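Local coordinates for protein malate synthase (Haloferax volcanii, PDB 3OYZ) that condenses acetyl-CoA with glyoxylate and hydrolyses the malyl-CoA intermediate to malate and CoA, using magnesium, in the glyoxylate cycle, at residues I81-W87 and I116-P122; F402-E407 and V425-V431; R213-S217 and D247-M253. One frame throughout, in Å; residues are numbered along the deposited sequence. Where two conformers were deposited one is given.

Contact 1: I81-W87 and I116-P122. With ACO (acetyl coenzyme *a), chain B; PYR (pyruvic acid), chain C.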
loop_
_atom_site.group_PDB
_atom_site.type_symbol
_atom_site.label_atom_id
_atom_site.label_comp_id
_atom_site.label_asym_id
_atom_site.label_seq_id
_atom_site.Cartn_x
_atom_site.Cartn_y
_atom_site.Cartn_z
ATOM N N ILE A 81 10.805 16.851 25.391
ATOM C CA ILE A 81 11.605 15.715 25.757
ATOM C C ILE A 81 10.718 14.435 26.019
ATOM O O ILE A 81 9.821 14.408 26.857
ATOM C CB ILE A 81 12.480 16.018 27.006
ATOM C CG1 ILE A 81 13.248 17.379 26.870
ATOM C CG2 ILE A 81 13.424 14.841 27.341
ATOM C CD1 ILE A 81 14.259 17.608 28.096
ATOM N N HIS A 82 11.042 13.364 25.325
ATOM C CA HIS A 82 10.255 12.105 25.399
ATOM C C HIS A 82 11.275 11.007 25.358
ATOM O O HIS A 82 11.599 10.540 24.276
ATOM C CB HIS A 82 9.413 12.030 24.086
ATOM C CG HIS A 82 8.321 13.052 23.976
ATOM N ND1 HIS A 82 7.000 12.773 24.268
ATOM C CD2 HIS A 82 8.333 14.312 23.466
ATOM C CE1 HIS A 82 6.264 13.842 24.033
ATOM N NE2 HIS A 82 7.044 14.777 23.501
ATOM N N PRO A 83 11.793 10.489 26.499
ATOM C CA PRO A 83 12.787 9.440 26.425
ATOM C C PRO A 83 12.276 8.056 25.939
ATOM O O PRO A 83 11.099 7.726 26.199
ATOM C CB PRO A 83 13.182 9.254 27.913
ATOM C CG PRO A 83 12.905 10.502 28.575
ATOM C CD PRO A 83 11.607 10.978 27.877
ATOM N N ARG A 84 13.094 7.274 25.258
ATOM C CA ARG A 84 12.681 5.933 24.813
ATOM C C ARG A 84 13.082 4.916 25.880
ATOM O O ARG A 84 14.278 4.793 26.195
ATOM C CB ARG A 84 13.262 5.567 23.430
ATOM C CG ARG A 84 12.901 4.089 22.971
ATOM C CD ARG A 84 12.929 3.926 21.485
ATOM N NE ARG A 84 14.303 3.796 20.978
ATOM C CZ ARG A 84 14.647 3.284 19.805
ATOM N NH1 ARG A 84 13.771 2.772 18.904
ATOM N NH2 ARG A 84 15.932 3.199 19.545
ATOM N N MET A 85 12.098 4.140 26.357
ATOM C CA MET A 85 12.279 3.061 27.308
ATOM C C MET A 85 12.402 1.724 26.566
ATOM O O MET A 85 11.991 1.577 25.392
ATOM C CB MET A 85 11.062 3.045 28.254
ATOM C CG MET A 85 10.851 4.430 28.835
ATOM S SD MET A 85 11.969 4.724 30.285
ATOM C CE MET A 85 13.359 5.433 29.423
ATOM N N VAL A 86 12.820 0.687 27.278
ATOM C CA VAL A 86 12.799 -0.615 26.597
ATOM C C VAL A 86 11.369 -1.195 26.616
ATOM O O VAL A 86 10.585 -0.801 27.477
ATOM C CB VAL A 86 13.781 -1.658 27.175
ATOM C CG1 VAL A 86 15.224 -1.169 26.966
ATOM C CG2 VAL A 86 13.525 -1.890 28.671
ATOM N N TRP A 87 11.042 -2.018 25.633
ATOM C CA TRP A 87 9.727 -2.711 25.578
ATOM C C TRP A 87 9.807 -3.822 24.555
ATOM O O TRP A 87 10.583 -3.801 23.593
ATOM C CB TRP A 87 8.608 -1.721 25.189
ATOM C CG TRP A 87 7.195 -2.276 25.178
ATOM C CD1 TRP A 87 6.534 -2.884 24.111
ATOM C CD2 TRP A 87 6.279 -2.273 26.286
ATOM N NE1 TRP A 87 5.256 -3.236 24.523
ATOM C CE2 TRP A 87 5.067 -2.846 25.822
ATOM C CE3 TRP A 87 6.358 -1.795 27.603
ATOM C CZ2 TRP A 87 3.949 -2.987 26.640
ATOM C CZ3 TRP A 87 5.245 -1.921 28.441
ATOM C CH2 TRP A 87 4.105 -2.630 27.968
ATOM N N ILE A 116 9.565 16.501 31.281
ATOM C CA ILE A 116 9.323 15.335 30.383
ATOM C C ILE A 116 7.887 15.405 29.851
ATOM O O ILE A 116 6.954 15.536 30.602
ATOM C CB ILE A 116 9.572 14.009 31.095
ATOM C CG1 ILE A 116 11.088 13.941 31.279
ATOM C CG2 ILE A 116 9.176 12.772 30.240
ATOM C CD1 ILE A 116 11.603 12.713 31.958
ATOM N N HIS A 117 7.707 15.403 28.543
ATOM C CA HIS A 117 6.355 15.464 28.041
ATOM C C HIS A 117 5.762 14.044 27.826
ATOM O O HIS A 117 4.548 13.970 27.604
ATOM C CB HIS A 117 6.344 16.150 26.682
ATOM C CG HIS A 117 6.094 17.631 26.742
ATOM N ND1 HIS A 117 7.045 18.527 27.199
ATOM C CD2 HIS A 117 5.047 18.373 26.320
ATOM C CE1 HIS A 117 6.569 19.757 27.109
ATOM N NE2 HIS A 117 5.360 19.690 26.571
ATOM N N GLY A 118 6.593 13.009 27.731
ATOM C CA GLY A 118 6.062 11.627 27.551
ATOM C C GLY A 118 7.186 10.666 27.270
ATOM O O GLY A 118 8.377 10.960 27.543
ATOM N N PHE A 119 6.855 9.438 26.849
ATOM C CA PHE A 119 7.870 8.425 26.664
ATOM C C PHE A 119 7.559 7.746 25.317
ATOM O O PHE A 119 6.406 7.795 24.841
ATOM C CB PHE A 119 7.857 7.388 27.791
ATOM C CG PHE A 119 8.404 7.891 29.134
ATOM C CD1 PHE A 119 9.756 7.815 29.377
ATOM C CD2 PHE A 119 7.570 8.470 30.091
ATOM C CE1 PHE A 119 10.293 8.344 30.557
ATOM C CE2 PHE A 119 8.070 8.920 31.301
ATOM C CZ PHE A 119 9.470 8.898 31.489
ATOM N N VAL A 120 8.576 7.117 24.748
ATOM C CA VAL A 120 8.513 6.493 23.450
ATOM C C VAL A 120 8.716 5.005 23.757
ATOM O O VAL A 120 9.627 4.618 24.524
ATOM C CB VAL A 120 9.616 6.998 22.504
ATOM C CG1 VAL A 120 9.667 6.118 21.237
ATOM C CG2 VAL A 120 9.529 8.525 22.217
ATOM N N ILE A 121 7.789 4.188 23.225
ATOM C CA ILE A 121 7.736 2.740 23.388
ATOM C C ILE A 121 7.996 2.010 22.076
ATOM O O ILE A 121 7.227 2.080 21.076
ATOM C CB ILE A 121 6.334 2.320 24.021
ATOM C CG1 ILE A 121 5.972 3.217 25.209
ATOM C CG2 ILE A 121 6.196 0.812 24.372
ATOM C CD1 ILE A 121 6.982 3.189 26.427
ATOM N N PRO A 122 9.076 1.225 22.110
ATOM C CA PRO A 122 9.477 0.524 20.938
ATOM C C PRO A 122 8.810 -0.866 20.906
ATOM O O PRO A 122 8.290 -1.357 21.883
ATOM C CB PRO A 122 10.976 0.347 21.172
ATOM C CG PRO A 122 11.006 -0.008 22.672
ATOM C CD PRO A 122 10.083 1.087 23.195
HETATM N N1A ACO B . 23.318 12.764 20.401
HETATM C C2A ACO B . 24.146 13.644 20.996
HETATM N N3A ACO B . 25.314 13.988 20.426
HETATM C C4A ACO B . 25.744 13.470 19.247
HETATM C C5A ACO B . 24.853 12.504 18.569
HETATM C C6A ACO B . 23.592 12.130 19.238
HETATM N N6A ACO B . 22.827 11.202 18.604
HETATM N N7A ACO B . 25.458 12.118 17.439
HETATM C C8A ACO B . 26.650 12.760 17.395
HETATM N N9A ACO B . 26.797 13.595 18.433
HETATM C C1B ACO B . 28.002 14.462 18.637
HETATM C C2B ACO B . 29.227 13.664 18.210
HETATM O O2B ACO B . 29.666 12.871 19.313
HETATM C C3B ACO B . 30.205 14.740 17.785
HETATM O O3B ACO B . 30.688 15.236 19.038
HETATM P P3B ACO B . 32.119 16.010 19.291
HETATM O O7A ACO B . 31.596 17.434 19.399
HETATM O O8A ACO B . 32.885 15.617 18.045
HETATM O O9A ACO B . 32.722 15.424 20.548
HETATM C C4B ACO B . 29.287 15.767 17.141
HETATM O O4B ACO B . 28.017 15.627 17.792
HETATM C C5B ACO B . 29.081 15.487 15.657
HETATM O O5B ACO B . 29.002 14.068 15.509
HETATM P P1A ACO B . 29.079 13.350 14.076
HETATM O O1A ACO B . 30.408 13.441 13.398
HETATM O O2A ACO B . 27.953 13.969 13.299
HETATM O O3A ACO B . 28.765 11.788 14.228
HETATM P P2A ACO B . 29.826 10.756 14.844
HETATM O O4A ACO B . 30.290 11.569 16.010
HETATM O O5A ACO B . 30.564 10.123 13.683
HETATM O O6A ACO B . 28.971 9.495 15.414
HETATM C CBP ACO B . 27.050 7.971 15.603
HETATM C CCP ACO B . 27.978 8.765 14.676
HETATM C CDP ACO B . 27.842 6.970 16.442
HETATM C CEP ACO B . 26.112 7.172 14.706
HETATM C CAP ACO B . 26.286 8.867 16.586
HETATM O OAP ACO B . 25.778 9.923 15.782
HETATM C C9P ACO B . 25.118 8.189 17.273
HETATM O O9P ACO B . 25.325 7.337 18.144
HETATM N N8P ACO B . 23.891 8.544 16.856
HETATM C C7P ACO B . 22.723 7.942 17.485
HETATM C C6P ACO B . 22.487 6.481 17.072
HETATM C C5P ACO B . 21.106 6.137 17.599
HETATM O O5P ACO B . 20.451 6.990 18.196
HETATM N N4P ACO B . 20.671 4.910 17.315
HETATM C C3P ACO B . 19.365 4.393 17.684
HETATM C C2P ACO B . 18.239 5.081 16.908
HETATM S S1P ACO B . 18.152 4.030 15.488
HETATM C C ACO B . 17.291 2.633 15.868
HETATM O O ACO B . 17.068 2.270 17.006
HETATM C CH3 ACO B . 16.839 1.793 14.714
HETATM C C PYR C . 14.367 0.867 14.193
HETATM O O PYR C . 14.191 -0.337 14.584
HETATM O OXT PYR C . 14.363 1.210 12.955
HETATM C CA PYR C . 14.423 1.844 15.188
HETATM O O3 PYR C . 14.295 1.511 16.441
HETATM C CB PYR C . 14.544 3.275 14.818
HETATM O O HOH W 1 9.800 18.440 27.460
HETATM O O HOH W 2 5.575 10.358 23.648
#

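Contact 2: F402-E407 and V425-V431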
loop_
_atom_site.group_PDB
_atom_site.type_symbol
_atom_site.label_atom_id
_atom_site.label_comp_id
_atom_site.label_asym_id
_atom_site.label_seq_id
_atom_site.Cartn_x
_atom_site.Cartn_y
_atom_site.Cartn_z
ATOM N N PHE A 402 20.021 -19.129 4.662
ATOM C CA PHE A 402 21.012 -20.139 4.274
ATOM C C PHE A 402 20.940 -21.314 5.256
ATOM O O PHE A 402 20.796 -22.466 4.867
ATOM C CB PHE A 402 22.442 -19.561 4.258
ATOM C CG PHE A 402 23.482 -20.638 4.052
ATOM C CD1 PHE A 402 23.778 -21.080 2.775
ATOM C CD2 PHE A 402 24.051 -21.301 5.136
ATOM C CE1 PHE A 402 24.698 -22.118 2.555
ATOM C CE2 PHE A 402 24.985 -22.344 4.938
ATOM C CZ PHE A 402 25.272 -22.773 3.661
ATOM N N GLN A 403 20.994 -21.033 6.546
ATOM C CA GLN A 403 20.893 -22.077 7.563
ATOM C C GLN A 403 19.655 -22.971 7.497
ATOM O O GLN A 403 19.785 -24.208 7.619
ATOM C CB GLN A 403 20.960 -21.445 8.949
ATOM C CG GLN A 403 22.319 -20.853 9.351
ATOM C CD GLN A 403 22.217 -20.092 10.656
ATOM O OE1 GLN A 403 21.117 -19.819 11.131
ATOM N NE2 GLN A 403 23.348 -19.734 11.239
ATOM N N ASP A 404 18.477 -22.357 7.310
ATOM C CA ASP A 404 17.238 -23.081 7.080
ATOM C C ASP A 404 17.372 -24.067 5.941
ATOM O O ASP A 404 16.888 -25.185 6.068
ATOM C CB ASP A 404 16.040 -22.170 6.744
ATOM C CG ASP A 404 14.723 -22.920 6.770
ATOM O OD1 ASP A 404 14.403 -23.521 7.809
ATOM O OD2 ASP A 404 13.971 -22.976 5.775
ATOM N N VAL A 405 17.932 -23.611 4.828
ATOM C CA VAL A 405 18.113 -24.360 3.606
ATOM C C VAL A 405 19.115 -25.511 3.801
ATOM O O VAL A 405 18.852 -26.643 3.435
ATOM C CB VAL A 405 18.643 -23.453 2.489
ATOM C CG1 VAL A 405 19.168 -24.342 1.362
ATOM C CG2 VAL A 405 17.554 -22.538 1.925
ATOM N N TYR A 406 20.255 -25.224 4.409
ATOM C CA TYR A 406 21.224 -26.273 4.724
ATOM C C TYR A 406 20.607 -27.358 5.624
ATOM O O TYR A 406 20.610 -28.532 5.247
ATOM C CB TYR A 406 22.489 -25.642 5.314
ATOM C CG TYR A 406 23.699 -26.555 5.330
ATOM C CD1 TYR A 406 24.520 -26.681 4.211
ATOM C CD2 TYR A 406 24.028 -27.275 6.479
ATOM C CE1 TYR A 406 25.629 -27.525 4.240
ATOM C CE2 TYR A 406 25.129 -28.132 6.516
ATOM C CZ TYR A 406 25.913 -28.253 5.394
ATOM O OH TYR A 406 27.001 -29.101 5.426
ATOM N N GLU A 407 20.041 -26.977 6.769
ATOM C CA GLU A 407 19.308 -27.889 7.653
ATOM C C GLU A 407 18.245 -28.788 7.002
ATOM O O GLU A 407 18.044 -29.939 7.406
ATOM C CB GLU A 407 18.677 -27.096 8.814
ATOM C CG GLU A 407 19.617 -26.944 10.012
ATOM C CD GLU A 407 19.294 -25.810 10.991
ATOM O OE1 GLU A 407 18.881 -24.719 10.544
ATOM O OE2 GLU A 407 19.482 -26.002 12.220
ATOM N N VAL A 425 30.811 -22.297 4.399
ATOM C CA VAL A 425 29.633 -23.002 4.865
ATOM C C VAL A 425 29.614 -23.224 6.364
ATOM O O VAL A 425 28.572 -23.000 6.993
ATOM C CB VAL A 425 29.372 -24.317 4.107
ATOM C CG1 VAL A 425 28.240 -25.119 4.739
ATOM C CG2 VAL A 425 29.058 -24.048 2.655
ATOM N N GLU A 426 30.731 -23.674 6.941
ATOM C CA GLU A 426 30.703 -24.157 8.325
ATOM C C GLU A 426 30.738 -22.931 9.207
ATOM O O GLU A 426 30.168 -22.938 10.298
ATOM C CB GLU A 426 31.833 -25.141 8.662
ATOM C CG GLU A 426 31.645 -26.578 8.112
ATOM C CD GLU A 426 30.198 -27.136 8.176
ATOM O OE1 GLU A 426 29.506 -27.011 9.225
ATOM O OE2 GLU A 426 29.747 -27.731 7.159
ATOM N N ARG A 427 31.316 -21.852 8.692
ATOM C CA ARG A 427 31.233 -20.567 9.394
ATOM C C ARG A 427 29.804 -20.002 9.523
ATOM O O ARG A 427 29.439 -19.542 10.610
ATOM C CB ARG A 427 32.147 -19.538 8.728
ATOM C CG ARG A 427 32.485 -18.379 9.643
ATOM C CD ARG A 427 33.812 -17.777 9.250
ATOM N NE ARG A 427 33.716 -16.484 8.585
ATOM C CZ ARG A 427 33.565 -15.315 9.208
ATOM N NH1 ARG A 427 33.431 -15.264 10.529
ATOM N NH2 ARG A 427 33.539 -14.196 8.494
ATOM N N ALA A 428 29.037 -20.035 8.426
ATOM C CA ALA A 428 27.635 -19.576 8.326
ATOM C C ALA A 428 26.782 -20.375 9.285
ATOM O O ALA A 428 26.049 -19.810 10.096
ATOM C CB ALA A 428 27.090 -19.782 6.927
ATOM N N MET A 429 26.934 -21.695 9.207
ATOM C CA MET A 429 26.245 -22.568 10.135
ATOM C C MET A 429 26.528 -22.294 11.596
ATOM O O MET A 429 25.759 -22.793 12.398
ATOM C CB MET A 429 26.439 -24.051 9.823
ATOM C CG MET A 429 25.966 -24.462 8.450
ATOM S SD MET A 429 24.285 -23.832 8.157
ATOM C CE MET A 429 23.219 -24.946 9.049
ATOM N N GLU A 430 27.509 -21.461 11.947
ATOM C CA GLU A 430 27.788 -21.149 13.351
ATOM C C GLU A 430 27.056 -19.947 13.935
ATOM O O GLU A 430 26.797 -19.931 15.138
ATOM C CB GLU A 430 29.275 -20.864 13.601
ATOM C CG GLU A 430 30.271 -21.919 13.146
ATOM C CD GLU A 430 30.488 -23.038 14.147
ATOM O OE1 GLU A 430 29.487 -23.509 14.742
ATOM O OE2 GLU A 430 31.661 -23.440 14.314
ATOM N N VAL A 431 26.782 -18.935 13.117
ATOM C CA VAL A 431 26.235 -17.650 13.562
ATOM C C VAL A 431 24.994 -17.793 14.452
ATOM O O VAL A 431 24.206 -18.706 14.223
ATOM C CB VAL A 431 25.867 -16.812 12.326
ATOM C CG1 VAL A 431 25.255 -15.472 12.692
ATOM C CG2 VAL A 431 27.076 -16.633 11.446
#

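Contact 3: R213-S217 and D247-M253. With K (potassium ion), chain F.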
loop_
_atom_site.group_PDB
_atom_site.type_symbol
_atom_site.label_atom_id
_atom_site.label_comp_id
_atom_site.label_asym_id
_atom_site.label_seq_id
_atom_site.Cartn_x
_atom_site.Cartn_y
_atom_site.Cartn_z
ATOM N N ARG A 213 5.085 3.664 5.253
ATOM C CA ARG A 213 5.046 5.088 5.513
ATOM C C ARG A 213 3.687 5.651 5.138
ATOM O O ARG A 213 3.123 6.394 5.941
ATOM C CB ARG A 213 6.184 5.753 4.699
ATOM C CG ARG A 213 7.596 5.434 5.231
ATOM C CD ARG A 213 8.632 6.304 4.466
ATOM N NE ARG A 213 9.002 5.641 3.229
ATOM C CZ ARG A 213 9.148 6.176 2.023
ATOM N NH1 ARG A 213 9.033 7.483 1.766
ATOM N NH2 ARG A 213 9.534 5.346 1.065
ATOM N N HIS A 214 3.122 5.177 4.022
ATOM C CA HIS A 214 1.744 5.481 3.696
ATOM C C HIS A 214 0.769 5.117 4.829
ATOM O O HIS A 214 -0.037 5.954 5.268
ATOM C CB HIS A 214 1.246 4.841 2.394
ATOM C CG HIS A 214 -0.207 5.106 2.128
ATOM N ND1 HIS A 214 -0.644 6.231 1.440
ATOM C CD2 HIS A 214 -1.321 4.435 2.496
ATOM C CE1 HIS A 214 -1.960 6.172 1.312
ATOM N NE2 HIS A 214 -2.404 5.118 1.977
ATOM N N ASN A 215 0.835 3.878 5.278
ATOM C CA ASN A 215 -0.041 3.410 6.379
ATOM C C ASN A 215 0.140 4.088 7.730
ATOM O O ASN A 215 -0.857 4.272 8.430
ATOM C CB ASN A 215 0.115 1.895 6.521
ATOM C CG ASN A 215 -0.309 1.160 5.231
ATOM O OD1 ASN A 215 -0.934 1.738 4.313
ATOM N ND2 ASN A 215 0.237 -0.026 5.066
ATOM N N THR A 216 1.372 4.539 8.035
ATOM C CA THR A 216 1.640 5.205 9.322
ATOM C C THR A 216 1.128 6.648 9.200
ATOM O O THR A 216 0.436 7.142 10.054
ATOM C CB THR A 216 3.128 5.238 9.547
ATOM O OG1 THR A 216 3.530 3.849 9.541
ATOM C CG2 THR A 216 3.409 5.935 10.967
ATOM N N SER A 217 1.328 7.248 8.035
ATOM C CA SER A 217 0.693 8.551 7.787
ATOM C C SER A 217 -0.834 8.563 7.831
ATOM O O SER A 217 -1.444 9.416 8.498
ATOM C CB SER A 217 1.251 9.157 6.482
ATOM O OG SER A 217 0.471 10.353 6.219
ATOM N N ASP A 247 10.219 12.750 -0.385
ATOM C CA ASP A 247 9.321 11.609 -0.626
ATOM C C ASP A 247 8.311 11.388 0.532
ATOM O O ASP A 247 7.123 11.261 0.280
ATOM C CB ASP A 247 10.171 10.359 -0.813
ATOM C CG ASP A 247 9.411 9.259 -1.537
ATOM O OD1 ASP A 247 9.226 9.387 -2.763
ATOM O OD2 ASP A 247 8.952 8.273 -0.923
ATOM N N ASN A 248 8.758 11.436 1.788
ATOM C CA ASN A 248 7.889 11.414 2.974
ATOM C C ASN A 248 6.827 12.481 3.008
ATOM O O ASN A 248 5.668 12.148 3.224
ATOM C CB ASN A 248 8.653 11.539 4.306
ATOM C CG ASN A 248 9.607 10.413 4.519
ATOM O OD1 ASN A 248 9.535 9.341 3.857
ATOM N ND2 ASN A 248 10.524 10.629 5.455
ATOM N N GLN A 249 7.186 13.727 2.715
ATOM C CA GLN A 249 6.285 14.870 2.812
ATOM C C GLN A 249 5.170 14.645 1.781
ATOM O O GLN A 249 4.032 15.092 1.985
ATOM C CB GLN A 249 7.074 16.183 2.563
ATOM C CG GLN A 249 8.005 16.543 3.774
ATOM C CD GLN A 249 9.220 17.427 3.380
ATOM O OE1 GLN A 249 9.242 17.999 2.294
ATOM N NE2 GLN A 249 10.197 17.529 4.250
ATOM N N ALA A 250 5.467 13.990 0.677
ATOM C CA ALA A 250 4.387 13.760 -0.313
ATOM C C ALA A 250 3.398 12.663 0.120
ATOM O O ALA A 250 2.343 12.525 -0.507
ATOM C CB ALA A 250 4.931 13.435 -1.691
ATOM N N LYS A 251 3.734 11.935 1.190
ATOM C CA LYS A 251 2.854 10.930 1.817
ATOM C C LYS A 251 2.178 11.542 3.043
ATOM O O LYS A 251 1.371 10.895 3.693
ATOM C CB LYS A 251 3.662 9.704 2.282
ATOM C CG LYS A 251 4.437 8.986 1.159
ATOM C CD LYS A 251 5.200 7.774 1.669
ATOM C CE LYS A 251 5.594 6.797 0.568
ATOM N NZ LYS A 251 5.812 7.330 -0.802
ATOM N N GLY A 252 2.509 12.787 3.394
ATOM C CA GLY A 252 1.932 13.402 4.594
ATOM C C GLY A 252 2.696 13.027 5.865
ATOM O O GLY A 252 2.222 13.194 6.989
ATOM N N MET A 253 3.881 12.464 5.710
ATOM C CA MET A 253 4.726 12.157 6.864
ATOM C C MET A 253 5.787 13.263 6.987
ATOM O O MET A 253 6.778 13.282 6.267
ATOM C CB MET A 253 5.373 10.787 6.668
ATOM C CG MET A 253 6.312 10.312 7.768
ATOM S SD MET A 253 6.805 8.566 7.389
ATOM C CE MET A 253 5.453 7.903 8.366
HETATM K K K F . -0.413 12.267 7.918
HETATM O O HOH W 3 10.301 5.559 -1.619
#

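Contact 1: I81-W87 and I116-P122
I121 lays its CG2 methyl over one face of the W87 indole, a CH-pi contact. I121 CG2 stands 3.6 Å from the centroid of the W87 five-membered ring, 22° off the ring normal. W87 NE1 is held by D129. The R84 guanidinium meets its ligands at its edge, in plane. R84 NH1 donates to O3 of pyruvate at 2.8 Å, and R84 NH2 donates to the thioester O of acetyl-CoA at 2.9 Å. R84 binds acetyl-CoA and glyoxylate, and pyruvate occupies the glyoxylate site here. NH2 also forms salt bridges with D49 and E51. R84 CG lies anti to the backbone N (chi1 176°), and the bend at chi3 (78°) carries the guanidinium to both ligands. R84 CD rests 3.9 Å from V120 CG1.

Strands 80-81 and 118-121 are the outermost of the parallel sheet of the TIM barrel. The chain running on from strand 80-81 pairs with 118-121, consistent with closure of the barrel. H117 N donates to I81 O at 2.9 Å. V120 N donates to P83 O, and M85 N donates to V120 O at 3.1 Å, so R84 and V120 form a single bridge.

F119 meets P83 and M85. M85 SD lies obliquely 4.8 Å from the F119 ring centroid, a Met-aromatic contact, while its CG touches F119 CD1. One water links H82 ND1 to F119 O. H82 NE2 is bonded to E80.

Contact 2: F402-E407 and V425-V431
M429 bends at both chi2 (-49°) and chi3 (-78°). This brings its SD against F402, Q403 and Y406, and its CE against Y406 and the Q403 carbonyl. F402 and Y406, one helical turn apart, both hold CG anti to the backbone N, which sends their rings across to helix 422-428.

M429 SD approaches both rings obliquely. M429 SD lies 4.8 Å from the F402 ring centroid and 4.6 Å from that of Y406, and both are Met-aromatic contacts. M429 CE goes on to touch Y406 CD2 at 3.6 Å. V425 CG1 meets both rings. V425 CG1 lies at the edge of the F402 ring, in plane, and touches Y406 CE1 at 3.6 Å. A428 CB packs against CD2 and CE2 of F402.

Q403 slides past M429 in the opposite direction, with CG against SD. Its chain is extended beyond CG, and NE2 donates to two carbonyls. The bond from Q403 NE2 to A428 O is 2.9 Å long with an N-H...O angle of 161°. The one from Q403 NE2 to V431 O is longer, 3.3 Å. Both acceptors lie near the amide plane. V431 N reaches A428 O from the opposite face of that carbonyl, within the type I turn A428-V431.

The contact joins two helices of the C-terminal region, away from the annotated sites. Helices 413-420 and 343-358 also pack on F402. A single NH2 group serves two carbonyl oxygens of the turn A428-V431, which ties that turn to helix 397-408.

Contact 3: R213-S217 and D247-M253
R213 runs from helix 210-223 to D247 and N248 of helix 238-249. R213 CB touches K251 CD (3.8 Å) and M253 SD. CG touches the same sulfur, and R213 CD comes 3.2 Å from N248 OD1. The chain bends at chi3 (-85°). NE runs past N248 OD1, and CZ comes near D247 OD2 and N248 OD1. NH1 then donates twice. One bond goes from R213 NH1 to N248 OD1 at 2.8 Å, nearly straight on to its C=O. The other, from R213 NH1, is a salt bridge to the anti lone pair of D247 OD2, also 2.8 Å, with an N-H...O angle of 165°. NH2 is bonded to A208 O and, through a water, to D247 OD2. K251 has two conformers. In the one modelled here, CE lies over one face of the guanidinium and NZ meets D247 OD2 from above the carboxylate plane, which would extend the salt bridge into a network; this part is doubtful.

M253 CE packs against R213 O and T216 CB. T216 OG1 bonds to D188. At the other end, S217 OG donates to K251 O at 2.7 Å and binds potassium at the same distance. S217 O and G252 O are ligands too. S221 of the same chain and M197 O of the third subunit also belong to this site, so the ion sits at a subunit interface. G252 has positive phi (84°) and closes a Schellman motif, with M253 N bonded to N248 O and G252 N to Q249 O.

R213, T216 and M253 reach strands 183-188 and 226-229 of the TIM barrel. R213 NH1 is gripped by a carboxylate and an amide oxygen, which probably offsets its charge. The potassium probably eases repulsion between the gathered carbonyl oxygens.

Contacts 1 and 3 are buried parts of the TIM barrel, their centres 23 Å apart. Contact 2 is only partly buried and lies in the C-terminal helices, 38 Å from each of them, centre to centre. Contact 1 pairs the ends of the parallel sheet by backbone bonds and places an arginine at acetyl-CoA and the pyruvate in the glyoxylate site. Contact 3 works on the outer, helical layer, with a salt bridge and a potassium site shared with a neighbouring subunit. Contact 2 has no ion or ligand. The arginine of contact 1 meets ligands and carboxylates, that of contact 3 protein groups and a water. Met-aromatic pairs occur in contacts 1 and 2.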